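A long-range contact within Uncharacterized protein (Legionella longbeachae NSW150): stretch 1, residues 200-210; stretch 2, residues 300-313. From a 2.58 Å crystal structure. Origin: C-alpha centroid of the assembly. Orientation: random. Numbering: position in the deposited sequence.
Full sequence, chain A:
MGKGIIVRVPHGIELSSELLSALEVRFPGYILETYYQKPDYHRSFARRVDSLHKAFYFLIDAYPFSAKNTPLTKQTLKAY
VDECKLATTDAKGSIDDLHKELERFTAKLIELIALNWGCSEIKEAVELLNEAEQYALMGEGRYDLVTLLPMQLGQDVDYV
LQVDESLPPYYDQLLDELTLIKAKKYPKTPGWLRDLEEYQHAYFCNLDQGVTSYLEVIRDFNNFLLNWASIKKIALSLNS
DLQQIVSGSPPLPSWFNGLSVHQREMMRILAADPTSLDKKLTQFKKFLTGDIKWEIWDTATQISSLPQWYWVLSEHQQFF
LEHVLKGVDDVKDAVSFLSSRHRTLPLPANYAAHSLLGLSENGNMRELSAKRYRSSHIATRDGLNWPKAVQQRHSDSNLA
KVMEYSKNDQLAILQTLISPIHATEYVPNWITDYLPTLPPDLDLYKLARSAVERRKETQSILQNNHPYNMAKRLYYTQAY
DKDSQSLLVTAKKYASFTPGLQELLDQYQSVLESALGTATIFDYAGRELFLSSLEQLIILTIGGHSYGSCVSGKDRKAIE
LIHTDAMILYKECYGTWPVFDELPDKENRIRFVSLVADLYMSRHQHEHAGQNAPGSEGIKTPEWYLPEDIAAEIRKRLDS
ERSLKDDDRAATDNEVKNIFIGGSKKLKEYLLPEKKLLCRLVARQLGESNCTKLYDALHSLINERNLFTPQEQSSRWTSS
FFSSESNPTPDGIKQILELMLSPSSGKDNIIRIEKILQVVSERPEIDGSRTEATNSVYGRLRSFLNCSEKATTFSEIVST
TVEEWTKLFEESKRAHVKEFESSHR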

# COMPACT_ATOMS: atom_id res chain seq x y z
N GLN A 200 -6.54 -14.70 24.24
CA GLN A 200 -7.59 -15.58 23.77
C GLN A 200 -7.32 -15.92 22.32
O GLN A 200 -7.52 -17.04 21.91
CB GLN A 200 -8.97 -14.93 23.94
CG GLN A 200 -9.37 -14.61 25.38
CD GLN A 200 -10.71 -13.87 25.46
OE1 GLN A 200 -11.75 -14.46 25.34
NE2 GLN A 200 -10.66 -12.59 25.63
N HIS A 201 -6.86 -14.92 21.57
CA HIS A 201 -6.42 -15.13 20.18
C HIS A 201 -5.33 -16.20 20.13
O HIS A 201 -5.36 -17.06 19.24
CB HIS A 201 -5.88 -13.82 19.56
CG HIS A 201 -5.96 -13.75 18.06
ND1 HIS A 201 -7.14 -13.54 17.38
CD2 HIS A 201 -5.00 -13.81 17.11
CE1 HIS A 201 -6.91 -13.47 16.08
NE2 HIS A 201 -5.62 -13.65 15.89
N ALA A 202 -4.39 -16.16 21.07
CA ALA A 202 -3.38 -17.18 21.08
C ALA A 202 -3.99 -18.57 21.35
O ALA A 202 -3.56 -19.58 20.74
CB ALA A 202 -2.30 -16.88 22.08
N TYR A 203 -4.98 -18.61 22.25
CA TYR A 203 -5.61 -19.89 22.62
C TYR A 203 -6.14 -20.59 21.38
O TYR A 203 -5.72 -21.68 21.06
CB TYR A 203 -6.73 -19.71 23.66
CG TYR A 203 -7.33 -21.01 24.16
CD1 TYR A 203 -6.69 -21.75 25.13
CD2 TYR A 203 -8.51 -21.50 23.68
CE1 TYR A 203 -7.19 -22.93 25.61
CE2 TYR A 203 -9.02 -22.70 24.14
CZ TYR A 203 -8.35 -23.41 25.12
OH TYR A 203 -8.80 -24.63 25.62
N PHE A 204 -7.03 -19.94 20.65
CA PHE A 204 -7.69 -20.58 19.53
C PHE A 204 -6.76 -20.78 18.35
O PHE A 204 -6.86 -21.77 17.64
CB PHE A 204 -8.92 -19.77 19.10
CG PHE A 204 -10.08 -19.83 20.07
CD1 PHE A 204 -10.85 -20.97 20.18
CD2 PHE A 204 -10.41 -18.73 20.85
CE1 PHE A 204 -11.91 -21.02 21.08
CE2 PHE A 204 -11.47 -18.77 21.74
CZ PHE A 204 -12.22 -19.91 21.86
N CYS A 205 -5.85 -19.84 18.11
CA CYS A 205 -4.97 -19.97 16.93
C CYS A 205 -3.90 -21.03 17.13
O CYS A 205 -3.36 -21.52 16.16
CB CYS A 205 -4.34 -18.62 16.50
SG CYS A 205 -5.56 -17.44 15.86
N ASN A 206 -3.63 -21.42 18.37
CA ASN A 206 -2.64 -22.48 18.62
C ASN A 206 -3.22 -23.80 19.07
O ASN A 206 -2.49 -24.77 19.29
CB ASN A 206 -1.62 -22.00 19.63
CG ASN A 206 -0.79 -20.87 19.07
OD1 ASN A 206 0.08 -21.10 18.26
ND2 ASN A 206 -1.11 -19.64 19.46
N LEU A 207 -4.55 -23.86 19.15
CA LEU A 207 -5.24 -25.04 19.63
C LEU A 207 -4.76 -26.28 18.91
O LEU A 207 -4.80 -26.36 17.68
CB LEU A 207 -6.75 -24.89 19.39
CG LEU A 207 -7.67 -25.85 20.12
CD1 LEU A 207 -7.66 -25.55 21.62
CD2 LEU A 207 -9.07 -25.74 19.53
N ASP A 208 -4.31 -27.24 19.71
CA ASP A 208 -3.93 -28.57 19.26
C ASP A 208 -5.05 -29.34 18.51
O ASP A 208 -6.20 -29.29 18.90
CB ASP A 208 -3.50 -29.37 20.48
CG ASP A 208 -3.02 -30.73 20.14
OD1 ASP A 208 -2.58 -30.96 19.01
OD2 ASP A 208 -3.09 -31.59 20.99
N GLN A 209 -4.69 -30.05 17.43
CA GLN A 209 -5.67 -30.76 16.58
C GLN A 209 -6.22 -32.03 17.27
O GLN A 209 -7.11 -32.71 16.73
CB GLN A 209 -5.09 -31.06 15.17
CG GLN A 209 -5.74 -30.29 14.00
CD GLN A 209 -4.93 -29.10 13.46
OE1 GLN A 209 -4.67 -29.01 12.25
NE2 GLN A 209 -4.54 -28.17 14.34
N GLY A 210 -5.71 -32.34 18.46
CA GLY A 210 -6.37 -33.34 19.31
C GLY A 210 -7.70 -32.88 19.91
O GLY A 210 -8.51 -33.70 20.36
N ALA A 300 -14.78 -22.91 16.03
CA ALA A 300 -13.66 -22.59 16.86
C ALA A 300 -12.49 -23.53 16.69
O ALA A 300 -11.36 -23.13 16.88
CB ALA A 300 -14.10 -22.55 18.31
N THR A 301 -12.73 -24.80 16.40
CA THR A 301 -11.63 -25.75 16.36
C THR A 301 -11.00 -25.82 14.99
O THR A 301 -10.05 -26.56 14.79
CB THR A 301 -12.05 -27.18 16.78
OG1 THR A 301 -13.13 -27.61 15.98
CG2 THR A 301 -12.42 -27.21 18.23
N GLN A 302 -11.50 -25.02 14.06
CA GLN A 302 -10.94 -25.01 12.73
C GLN A 302 -9.88 -23.96 12.53
O GLN A 302 -9.14 -23.99 11.53
CB GLN A 302 -12.06 -24.80 11.76
CG GLN A 302 -12.98 -26.00 11.78
CD GLN A 302 -14.16 -25.79 10.90
OE1 GLN A 302 -14.18 -24.88 10.09
NE2 GLN A 302 -15.16 -26.60 11.08
N ILE A 303 -9.79 -23.04 13.49
CA ILE A 303 -8.90 -21.90 13.36
C ILE A 303 -7.44 -22.35 13.23
O ILE A 303 -6.74 -21.94 12.30
CB ILE A 303 -9.06 -20.90 14.52
CG1 ILE A 303 -10.49 -20.33 14.60
CG2 ILE A 303 -8.12 -19.72 14.34
CD1 ILE A 303 -11.04 -19.71 13.32
N SER A 304 -6.99 -23.22 14.14
CA SER A 304 -5.57 -23.52 14.25
C SER A 304 -5.01 -24.27 13.06
O SER A 304 -3.81 -24.49 12.99
CB SER A 304 -5.29 -24.33 15.52
OG SER A 304 -5.93 -25.57 15.44
N SER A 305 -5.87 -24.66 12.14
CA SER A 305 -5.39 -25.26 10.88
C SER A 305 -4.62 -24.32 9.94
O SER A 305 -3.86 -24.78 9.11
CB SER A 305 -6.59 -25.80 10.10
OG SER A 305 -7.10 -26.92 10.76
N LEU A 306 -4.90 -23.02 10.04
CA LEU A 306 -4.22 -22.02 9.27
C LEU A 306 -3.43 -21.12 10.20
O LEU A 306 -3.71 -21.00 11.35
CB LEU A 306 -5.23 -21.21 8.49
CG LEU A 306 -5.86 -22.04 7.39
CD1 LEU A 306 -7.02 -21.28 6.74
CD2 LEU A 306 -4.80 -22.44 6.38
N PRO A 307 -2.41 -20.49 9.68
CA PRO A 307 -1.53 -19.68 10.51
C PRO A 307 -2.11 -18.36 10.97
O PRO A 307 -2.91 -17.74 10.28
CB PRO A 307 -0.36 -19.42 9.59
CG PRO A 307 -0.97 -19.46 8.22
CD PRO A 307 -2.01 -20.51 8.26
N GLN A 308 -1.68 -17.94 12.16
CA GLN A 308 -2.19 -16.74 12.81
C GLN A 308 -1.96 -15.47 11.98
O GLN A 308 -2.80 -14.58 11.98
CB GLN A 308 -1.56 -16.64 14.19
CG GLN A 308 -2.13 -15.60 15.12
CD GLN A 308 -1.36 -15.55 16.44
OE1 GLN A 308 -0.21 -16.00 16.53
NE2 GLN A 308 -1.98 -14.99 17.47
N TRP A 309 -0.87 -15.37 11.24
CA TRP A 309 -0.71 -14.24 10.35
C TRP A 309 -1.85 -14.11 9.35
O TRP A 309 -2.17 -13.02 8.94
CB TRP A 309 0.63 -14.25 9.62
CG TRP A 309 0.85 -15.31 8.62
CD1 TRP A 309 1.67 -16.37 8.75
CD2 TRP A 309 0.32 -15.37 7.31
NE1 TRP A 309 1.68 -17.11 7.61
CE2 TRP A 309 0.84 -16.52 6.70
CE3 TRP A 309 -0.54 -14.56 6.57
CZ2 TRP A 309 0.51 -16.89 5.38
CZ3 TRP A 309 -0.87 -14.94 5.24
CH2 TRP A 309 -0.34 -16.07 4.67
N TYR A 310 -2.45 -15.22 8.94
CA TYR A 310 -3.51 -15.18 7.95
C TYR A 310 -4.74 -14.59 8.60
O TYR A 310 -5.39 -13.71 8.02
CB TYR A 310 -3.81 -16.58 7.42
CG TYR A 310 -4.95 -16.63 6.51
CD1 TYR A 310 -4.86 -16.06 5.24
CD2 TYR A 310 -6.16 -17.22 6.88
CE1 TYR A 310 -5.94 -16.08 4.37
CE2 TYR A 310 -7.25 -17.24 6.01
CZ TYR A 310 -7.13 -16.67 4.75
OH TYR A 310 -8.19 -16.66 3.84
N TRP A 311 -5.05 -15.02 9.82
CA TRP A 311 -6.32 -14.61 10.46
C TRP A 311 -6.41 -13.12 10.81
O TRP A 311 -7.48 -12.58 10.95
CB TRP A 311 -6.61 -15.46 11.72
CG TRP A 311 -6.81 -16.95 11.46
CD1 TRP A 311 -6.06 -17.95 11.95
CD2 TRP A 311 -7.82 -17.57 10.65
NE1 TRP A 311 -6.52 -19.15 11.50
CE2 TRP A 311 -7.62 -18.95 10.71
CE3 TRP A 311 -8.90 -17.10 9.91
CZ2 TRP A 311 -8.42 -19.85 10.04
CZ3 TRP A 311 -9.71 -18.00 9.25
CH2 TRP A 311 -9.48 -19.35 9.33
N VAL A 312 -5.28 -12.45 10.99
CA VAL A 312 -5.31 -11.01 11.27
C VAL A 312 -5.51 -10.15 9.99
O VAL A 312 -5.84 -8.94 10.07
CB VAL A 312 -4.07 -10.57 12.06
CG1 VAL A 312 -4.00 -11.33 13.37
CG2 VAL A 312 -2.80 -10.79 11.26
N LEU A 313 -5.35 -10.75 8.82
CA LEU A 313 -5.61 -10.01 7.62
C LEU A 313 -7.05 -9.50 7.67
O LEU A 313 -7.89 -10.16 8.20
CB LEU A 313 -5.40 -10.87 6.38
CG LEU A 313 -3.97 -11.29 6.07
CD1 LEU A 313 -3.96 -12.14 4.83
CD2 LEU A 313 -3.09 -10.08 5.87

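The sulfur of Cys205 lies at the apolar centre of this contact. Its SG sits 3.7 Å from CG2 of Ile303 and 4.0 Å from CD1 of Trp311. The chi1 of Cys205 is m, and its CA-to-CB bond points sideways to the other stretch. The sulfur approaches the indole obliquely: SG is 4.9 Å from the centroid of the five-membered ring of Trp311, 55° off the ring normal. This is a sulfur-aromatic contact, and a polarizable sulfur suits such a surface. CG of Gln308 adds its aliphatic part, 4.0 Å from SG of Cys205.

The indole is tied down within its own stretch. NE1 of Trp311 donates to O of Ile303 at 2.9 Å and makes a weak bond to O of Leu306 at 3.4 Å. These bonds tie the indole to the backbone that precedes the helix beginning at Gln308. Pro307 occupies the N-cap position of that helix.

The backbones come closest at Cys205 and Ser304, whose CA atoms are 4.5 Å apart. Small side chains at both positions accompany this close approach. CA of Ser304 lies 3.5 Å from O of Cys205 in a CA-H...O contact. CB of Ser304 also packs 3.7 Å from O of Phe204.

Apolar packing continues along the contact through Phe204 and Leu207. CE1 of Phe204 meets CB of Ala300 at 3.8 Å, again obliquely to the ring. CD2 of Leu207 reaches CG2 of Thr301 at 3.9 Å, so the threonine offers its methyl group here.

In another part of the contact, the end of the His201 side chain comes near Gln308 and Val312. NE2 of Gln308 lies at the edge of the imidazole, near its plane, 3.3 Å from CD2 of His201. That neighbour is a carbon, so the pair is a packing contact. NE2 of His201 is 3.8 Å from CG1 of Val312, while its ND1 is hydrogen-bonded elsewhere in the structure.

The one hydrogen bond between the stretches involves the backbone of Leu207. OG of Ser304 donates to O of Leu207 at 2.6 Å. The serine chi1 is p, and its CA-to-CB bond points toward the first stretch. The bond fastens the loop after the helix to the second stretch.

Gln209 forms the exposed polar edge. Its NE2 comes within 3.1 Å of OG of Ser304, but the angle is too poor for a hydrogen bond. OE1 of Gln209 is 3.5 Å from OG of Ser305. The contact buries 629 Å² in all, counting both sides.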